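Local coordinates for dioxygenase (Pseudomonas brassicacearum, PDB 5V2D), which probably cleaves the central double bond of lignin-derived stilbenes with molecular oxygen at a non-haem iron, as a lignostilbene dioxygenase of the carotenoid oxygenase family, at residues F81-G85 against R108-Q112; R114-N120 against D130-A134; N136-T142 against A153-A158. All coordinates share one frame; numbering follows the deposited sequence.

Interaction 1. Residues F81-G85 against R108-Q112; sequences FNGDG and RLLAQ
Asn82 and Arg108 meet at about a right angle, with the amide and guanidinium planes 82° apart. Arg108 NH1 gives Asn82 OD1 a weak hydrogen bond of 3.4 Å, bent to 129° at the hydrogen. Two waters also bridge the pair. Water 1 donates to Asn82 OD1 at 2.6 Å and accepts from Arg108 NH2. Water 2 accepts from Asn82 ND2 and, weakly, from Arg108 NH1. The Arg108 chain runs extended from CG to NE, with CG anti to the backbone N (chi1 170°), and this carries the guanidinium from the helix to the loop. Its NH2 also bonds Asn137 O, while Asn82 ND2 bonds Asp78. Asp84 points toward the helix but forms no salt bridge with Arg108. Asp84 OD1 lies 4.5 Å from Arg108 NE, and water 4 joins the two, donating to Asp84 OD1 at 2.8 Å. Asp84 OD1 also rests 3.9 Å from Leu109 CD1, and Asp84 OD2 takes a bond from Gln70 N. The arrangement is a buried, water-mediated polar seam. It joins helix 107-115 to the loop entering strand 85-93, within the beta-propeller fold of the carotenoid oxygenases.

Interaction 2. Residues R114-N120 against D130-A134; sequences REGRSLN and DSLAA
Leu119 lies between the two charged ends of this contact and touches Asp130, Leu132 and Ala133. Leu119 CB packs 3.9 Å from Ala133 CB. A chi1 of -56° puts CG beside the backbone N, and chi2 near 171° then spreads the two methyls. Leu119 CD1 reaches the backbone of Leu132, 3.7 Å from Leu132 O. Leu119 CD2 turns the other way, 4.0 Å from Asp130 CG, and sits over the centre of one face of the Arg117 guanidinium. The backbone of Leu119 also takes part, since Asp130 N donates to Leu119 O at 2.8 Å.

Arg117 forms a salt bridge with Asp130. Arg117 NH1 donates to Asp130 OD2 at 3.1 Å, nearly straight at 162°. The oxygen lies at the guanidinium edge but is approached from above the carboxylate plane. NH2 adds a weak bond to the same oxygen. Asp130 OD1 closes an Asx turn with Leu132 N, using its anti lone pair. At the other end, Arg114 NH2 donates to Leu132 O at 3.1 Å. Arg114 NE and NH2 both grip Glu115 OE2, which holds the guanidinium side-on.

Asp130 thus spends one oxygen on its own turn and the other on Arg117. The charged pairs lie where the contact is partly exposed, and solvent would probably weaken them, while Leu119 and Ala133 make the apolar part.

Interaction 3. Residues N136-T142 against A153-A158; sequences NNTTANT and ALKEDA
Asn141 OD1 is gripped by two side chains. Thr142 OG1 donates to Asn141 OD1 at 2.9 Å, and Lys155 NZ adds a weak bond of 3.3 Å to the same atom. The amide is fixed from its other end too, because ND2 bonds Gly83 O and Phe81 O. Lys155 bends at chi2 and chi3 to thread between the threonines. Lys155 CG passes Thr138 OG1 at 3.3 Å, CD lies beside Thr142 OG1, and CE beside Thr139 OG1. NZ bonds Phe81 O as well.

Thr138 OG1 donates to Asp157 OD1 at 2.8 Å, meeting it on the syn side, 18° out of the carboxylate plane. A chi1 of -157° swings Thr138 OG1 away from the backbone N and to the acid. Thr138 CB also packs 3.6 Å from Ala158 CB. Asp157 OD2 accepts hydrogen bonds from waters 8 and 9, which lead to Asn137 O and Asn137 ND2. With an alanine at Asp157, the Thr138 hydroxyl would probably lose its acceptor and both waters a carboxylate mate, leaving the turn from Lys155 to Ala158 less tied to the loop.

Thr142 N donates to Leu154 O at 3.0 Å. The nearest atom of the Thr142 side chain is about 4 Å from the iron, and water 10 links its OG1 to Glu156 OE1. Glu156 OE1 also bonds His239, an iron ligand. Through Glu156 the network reaches the metal's second shell, and Glu156 probably positions that histidine.

How the interactions relate
The three contacts follow one another along the chain, and all lie on the same side of its centre. Interactions 1 and 2 share helix 107-115, and their centres are about 10 Å apart. Gln112 NE2 of the helix reaches Asn120 OD1 at 2.9 Å. Interaction 3 lies about 9 Å from interaction 1, centre to centre, and Arg108 NE packs 3.5 Å from Thr139 CG2. Interactions 2 and 3 are about 17 Å apart between centres, yet Asn120 ND2 meets Asn137 OD1. The long loop from the helix to strand 143-147 supplies segments 130-134 and 136-142. In space, though not in chain order, the contacts go from partly exposed interaction 2 through interaction 1 to interaction 3, beside the iron.

Interaction 1. Residues F81-G85 against R108-Q112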
# COMPACT_ATOMS: atom_id res chain seq x y z
N PHE A 81 7.69 -1.85 -7.34
CA PHE A 81 7.75 -1.97 -5.89
C PHE A 81 9.18 -1.78 -5.31
O PHE A 81 9.34 -1.80 -4.10
CB PHE A 81 7.21 -3.32 -5.41
CG PHE A 81 5.76 -3.57 -5.65
CD1 PHE A 81 4.83 -2.57 -5.77
CD2 PHE A 81 5.28 -4.89 -5.53
CE1 PHE A 81 3.46 -2.84 -6.00
CE2 PHE A 81 3.91 -5.19 -5.67
CZ PHE A 81 3.00 -4.15 -5.95
N ASN A 82 10.18 -1.66 -6.16
CA ASN A 82 11.57 -1.60 -5.68
C ASN A 82 12.18 -0.18 -5.64
O ASN A 82 13.33 -0.02 -5.29
CB ASN A 82 12.45 -2.51 -6.51
CG ASN A 82 13.64 -3.08 -5.71
OD1 ASN A 82 13.68 -3.03 -4.42
ND2 ASN A 82 14.56 -3.68 -6.45
N GLY A 83 11.41 0.84 -5.94
CA GLY A 83 11.95 2.18 -6.09
C GLY A 83 12.11 2.88 -4.73
O GLY A 83 11.30 2.66 -3.82
N ASP A 84 13.13 3.69 -4.61
CA ASP A 84 13.38 4.50 -3.38
C ASP A 84 12.10 5.25 -2.99
O ASP A 84 11.45 5.87 -3.83
CB ASP A 84 14.50 5.47 -3.62
CG ASP A 84 15.78 4.73 -4.02
OD1 ASP A 84 16.44 4.17 -3.12
OD2 ASP A 84 16.11 4.76 -5.21
N GLY A 85 11.77 5.23 -1.70
CA GLY A 85 10.59 5.93 -1.22
C GLY A 85 10.69 7.44 -1.26
O GLY A 85 11.63 8.00 -0.70
N ARG A 108 20.26 2.80 2.08
CA ARG A 108 20.35 2.33 0.70
C ARG A 108 20.48 3.50 -0.28
O ARG A 108 21.34 3.48 -1.18
CB ARG A 108 19.15 1.50 0.34
CG ARG A 108 19.01 1.14 -1.13
CD ARG A 108 17.93 0.09 -1.32
NE ARG A 108 17.55 -0.15 -2.71
CZ ARG A 108 16.98 -1.26 -3.15
NH1 ARG A 108 16.58 -1.32 -4.44
NH2 ARG A 108 16.79 -2.30 -2.39
N LEU A 109 19.59 4.47 -0.14
CA LEU A 109 19.67 5.66 -0.96
C LEU A 109 21.01 6.39 -0.80
O LEU A 109 21.60 6.84 -1.77
CB LEU A 109 18.54 6.60 -0.70
CG LEU A 109 18.55 7.91 -1.51
CD1 LEU A 109 18.29 7.65 -2.96
CD2 LEU A 109 17.46 8.87 -1.09
N LEU A 110 21.44 6.59 0.43
CA LEU A 110 22.65 7.37 0.64
C LEU A 110 23.88 6.64 0.11
O LEU A 110 24.84 7.28 -0.33
CB LEU A 110 22.82 7.71 2.12
CG LEU A 110 21.79 8.67 2.69
CD1 LEU A 110 22.00 8.99 4.13
CD2 LEU A 110 21.65 9.95 1.89
N ALA A 111 23.89 5.32 0.16
CA ALA A 111 25.00 4.59 -0.43
C ALA A 111 25.02 4.78 -1.97
O ALA A 111 26.06 4.96 -2.59
CB ALA A 111 25.00 3.12 -0.02
N GLN A 112 23.85 4.71 -2.59
CA GLN A 112 23.78 4.92 -4.04
C GLN A 112 24.21 6.31 -4.39
O GLN A 112 24.96 6.48 -5.37
CB GLN A 112 22.36 4.62 -4.59
CG GLN A 112 21.94 3.17 -4.44
CD GLN A 112 20.71 2.80 -5.27
OE1 GLN A 112 20.20 3.67 -6.00
NE2 GLN A 112 20.33 1.48 -5.30
O HOH W 1 14.80 -4.65 -2.72
O HOH W 2 17.01 -4.25 -4.97
O HOH W 3 17.92 4.01 -7.07
O HOH W 4 17.42 2.01 -4.58

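Interaction 2. Residues R114-N120 against D130-A134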
# COMPACT_ATOMS: atom_id res chain seq x y z
N ARG A 114 26.31 8.12 -2.75
CA ARG A 114 27.77 8.15 -2.53
C ARG A 114 28.51 7.61 -3.74
O ARG A 114 29.46 8.20 -4.17
CB ARG A 114 28.10 7.32 -1.31
CG ARG A 114 29.58 7.31 -0.87
CD ARG A 114 29.77 6.23 0.21
NE ARG A 114 29.81 4.90 -0.41
CZ ARG A 114 29.12 3.84 0.00
NH1 ARG A 114 28.35 3.87 1.12
NH2 ARG A 114 29.24 2.69 -0.67
N GLU A 115 28.06 6.52 -4.33
CA GLU A 115 28.68 5.99 -5.49
C GLU A 115 28.19 6.57 -6.80
O GLU A 115 28.80 6.31 -7.80
CB GLU A 115 28.52 4.49 -5.55
CG GLU A 115 29.03 3.77 -4.29
CD GLU A 115 30.54 3.97 -4.04
OE1 GLU A 115 31.25 4.09 -5.07
OE2 GLU A 115 30.97 3.97 -2.88
N GLY A 116 27.07 7.28 -6.83
CA GLY A 116 26.62 7.85 -8.07
C GLY A 116 25.92 6.86 -8.97
O GLY A 116 25.91 7.09 -10.18
N ARG A 117 25.39 5.77 -8.43
CA ARG A 117 24.71 4.75 -9.25
C ARG A 117 23.93 3.78 -8.39
O ARG A 117 24.14 3.72 -7.18
CB ARG A 117 25.71 3.94 -10.11
CG ARG A 117 26.72 3.13 -9.27
CD ARG A 117 27.83 2.47 -10.14
NE ARG A 117 28.90 2.07 -9.21
CZ ARG A 117 28.99 0.84 -8.72
NH1 ARG A 117 28.20 -0.10 -9.12
NH2 ARG A 117 29.92 0.53 -7.88
N SER A 118 23.10 2.98 -9.01
CA SER A 118 22.37 1.94 -8.37
C SER A 118 23.36 0.85 -7.92
O SER A 118 24.27 0.52 -8.66
CB SER A 118 21.33 1.28 -9.30
OG SER A 118 20.87 0.08 -8.82
N LEU A 119 23.17 0.36 -6.70
CA LEU A 119 23.98 -0.68 -6.10
C LEU A 119 23.15 -1.90 -5.72
O LEU A 119 23.65 -2.84 -5.06
CB LEU A 119 24.64 -0.13 -4.83
CG LEU A 119 25.48 1.10 -5.07
CD1 LEU A 119 25.90 1.70 -3.73
CD2 LEU A 119 26.66 0.77 -6.00
N ASN A 120 21.88 -1.91 -6.10
CA ASN A 120 20.96 -2.87 -5.60
C ASN A 120 20.34 -3.67 -6.78
O ASN A 120 20.01 -3.11 -7.82
CB ASN A 120 19.92 -2.16 -4.70
CG ASN A 120 20.53 -1.61 -3.41
OD1 ASN A 120 21.24 -0.62 -3.44
ND2 ASN A 120 20.23 -2.24 -2.29
N ASP A 130 25.35 -5.09 -5.31
CA ASP A 130 26.80 -4.74 -5.36
C ASP A 130 27.31 -4.78 -3.94
O ASP A 130 26.60 -4.48 -2.98
CB ASP A 130 26.88 -3.34 -5.92
CG ASP A 130 28.30 -2.86 -6.20
OD1 ASP A 130 29.09 -2.57 -5.28
OD2 ASP A 130 28.54 -2.60 -7.40
N SER A 131 28.58 -5.13 -3.78
CA SER A 131 29.17 -5.22 -2.43
C SER A 131 29.26 -3.85 -1.77
O SER A 131 29.29 -3.78 -0.58
CB SER A 131 30.57 -5.89 -2.52
OG SER A 131 31.33 -5.09 -3.40
N LEU A 132 29.17 -2.76 -2.51
CA LEU A 132 29.12 -1.43 -1.90
C LEU A 132 27.70 -0.94 -1.45
O LEU A 132 27.59 0.12 -0.81
CB LEU A 132 29.60 -0.42 -2.94
CG LEU A 132 31.13 -0.02 -3.11
CD1 LEU A 132 32.10 -0.71 -2.22
CD2 LEU A 132 31.54 0.09 -4.56
N ALA A 133 26.65 -1.71 -1.75
CA ALA A 133 25.31 -1.38 -1.32
C ALA A 133 25.26 -1.35 0.19
O ALA A 133 26.02 -2.09 0.85
CB ALA A 133 24.36 -2.44 -1.74
N ALA A 134 24.39 -0.55 0.74
CA ALA A 134 24.15 -0.56 2.19
C ALA A 134 23.70 -1.92 2.61
O ALA A 134 23.07 -2.63 1.87
CB ALA A 134 23.15 0.50 2.62
O HOH W 5 27.40 1.15 1.74
O HOH W 6 22.72 0.82 -1.49
O HOH W 7 21.05 -1.50 0.41

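Interaction 3. Residues N136-T142 against A153-A158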
# COMPACT_ATOMS: atom_id res chain seq x y z
N ASN A 136 21.46 -2.46 4.98
CA ASN A 136 19.99 -2.38 5.09
C ASN A 136 19.46 -2.18 3.65
O ASN A 136 19.72 -1.19 3.00
CB ASN A 136 19.56 -1.22 6.03
CG ASN A 136 18.04 -1.19 6.24
OD1 ASN A 136 17.26 -1.77 5.46
ND2 ASN A 136 17.62 -0.48 7.27
N ASN A 137 18.75 -3.17 3.17
CA ASN A 137 18.21 -3.18 1.78
C ASN A 137 16.91 -2.37 1.59
O ASN A 137 16.40 -2.37 0.49
CB ASN A 137 17.94 -4.64 1.36
CG ASN A 137 18.03 -4.87 -0.14
OD1 ASN A 137 18.92 -4.27 -0.81
ND2 ASN A 137 17.13 -5.73 -0.70
N THR A 138 16.34 -1.80 2.64
CA THR A 138 15.01 -1.20 2.54
C THR A 138 15.00 0.10 1.77
O THR A 138 15.93 0.87 1.82
CB THR A 138 14.31 -1.03 3.91
OG1 THR A 138 12.90 -0.97 3.67
CG2 THR A 138 14.75 0.20 4.62
N THR A 139 13.88 0.32 1.08
CA THR A 139 13.56 1.62 0.45
C THR A 139 12.45 2.42 1.11
O THR A 139 12.18 3.52 0.67
CB THR A 139 13.09 1.35 -1.02
OG1 THR A 139 12.03 0.38 -0.98
CG2 THR A 139 14.27 0.85 -1.84
N ALA A 140 11.81 1.90 2.16
CA ALA A 140 10.81 2.62 2.96
C ALA A 140 9.76 3.25 2.03
O ALA A 140 9.44 4.41 2.22
CB ALA A 140 11.50 3.67 3.80
N ASN A 141 9.26 2.47 1.06
CA ASN A 141 8.51 2.99 -0.09
C ASN A 141 7.03 2.68 -0.20
O ASN A 141 6.45 3.00 -1.24
CB ASN A 141 9.24 2.58 -1.36
CG ASN A 141 9.06 1.14 -1.71
OD1 ASN A 141 8.54 0.37 -0.93
ND2 ASN A 141 9.50 0.77 -2.93
N THR A 142 6.45 2.04 0.83
CA THR A 142 5.14 1.42 0.66
C THR A 142 4.01 2.14 1.34
O THR A 142 2.93 2.34 0.72
CB THR A 142 5.19 -0.07 1.04
OG1 THR A 142 6.12 -0.71 0.17
CG2 THR A 142 3.87 -0.75 0.85
N ALA A 153 7.65 6.03 7.52
CA ALA A 153 7.70 5.53 6.15
C ALA A 153 8.09 4.07 6.24
O ALA A 153 9.13 3.69 6.83
CB ALA A 153 8.72 6.27 5.30
N LEU A 154 7.22 3.21 5.72
CA LEU A 154 7.27 1.79 6.01
C LEU A 154 7.48 0.95 4.74
O LEU A 154 6.93 1.23 3.67
CB LEU A 154 6.00 1.35 6.66
CG LEU A 154 5.61 2.14 7.91
CD1 LEU A 154 4.21 2.76 7.70
CD2 LEU A 154 5.56 1.18 9.09
N LYS A 155 8.17 -0.16 4.94
CA LYS A 155 8.24 -1.19 3.98
C LYS A 155 8.53 -2.52 4.70
O LYS A 155 9.33 -2.56 5.56
CB LYS A 155 9.35 -0.80 3.10
CG LYS A 155 9.98 -1.77 2.26
CD LYS A 155 9.30 -2.13 1.15
CE LYS A 155 10.33 -2.47 0.06
NZ LYS A 155 9.38 -2.82 -1.07
N GLU A 156 7.85 -3.55 4.26
CA GLU A 156 7.68 -4.77 5.04
C GLU A 156 8.91 -5.65 5.16
O GLU A 156 8.85 -6.71 5.81
CB GLU A 156 6.51 -5.60 4.49
CG GLU A 156 6.80 -6.24 3.10
CD GLU A 156 5.48 -6.59 2.38
OE1 GLU A 156 4.62 -5.68 2.26
OE2 GLU A 156 5.30 -7.76 1.96
N ASP A 157 10.02 -5.25 4.57
CA ASP A 157 11.31 -5.99 4.67
C ASP A 157 12.20 -5.47 5.78
O ASP A 157 13.28 -5.96 5.95
CB ASP A 157 12.08 -5.97 3.35
CG ASP A 157 12.51 -4.59 2.91
OD1 ASP A 157 12.01 -3.57 3.48
OD2 ASP A 157 13.34 -4.52 1.91
N ALA A 158 11.75 -4.45 6.54
CA ALA A 158 12.61 -3.83 7.53
C ALA A 158 11.79 -2.99 8.50
O ALA A 158 10.57 -2.82 8.31
CB ALA A 158 13.67 -2.99 6.83
O HOH W 8 13.89 -3.23 -0.30
O HOH W 9 15.00 -6.44 1.20
O HOH W 10 6.11 -3.35 1.94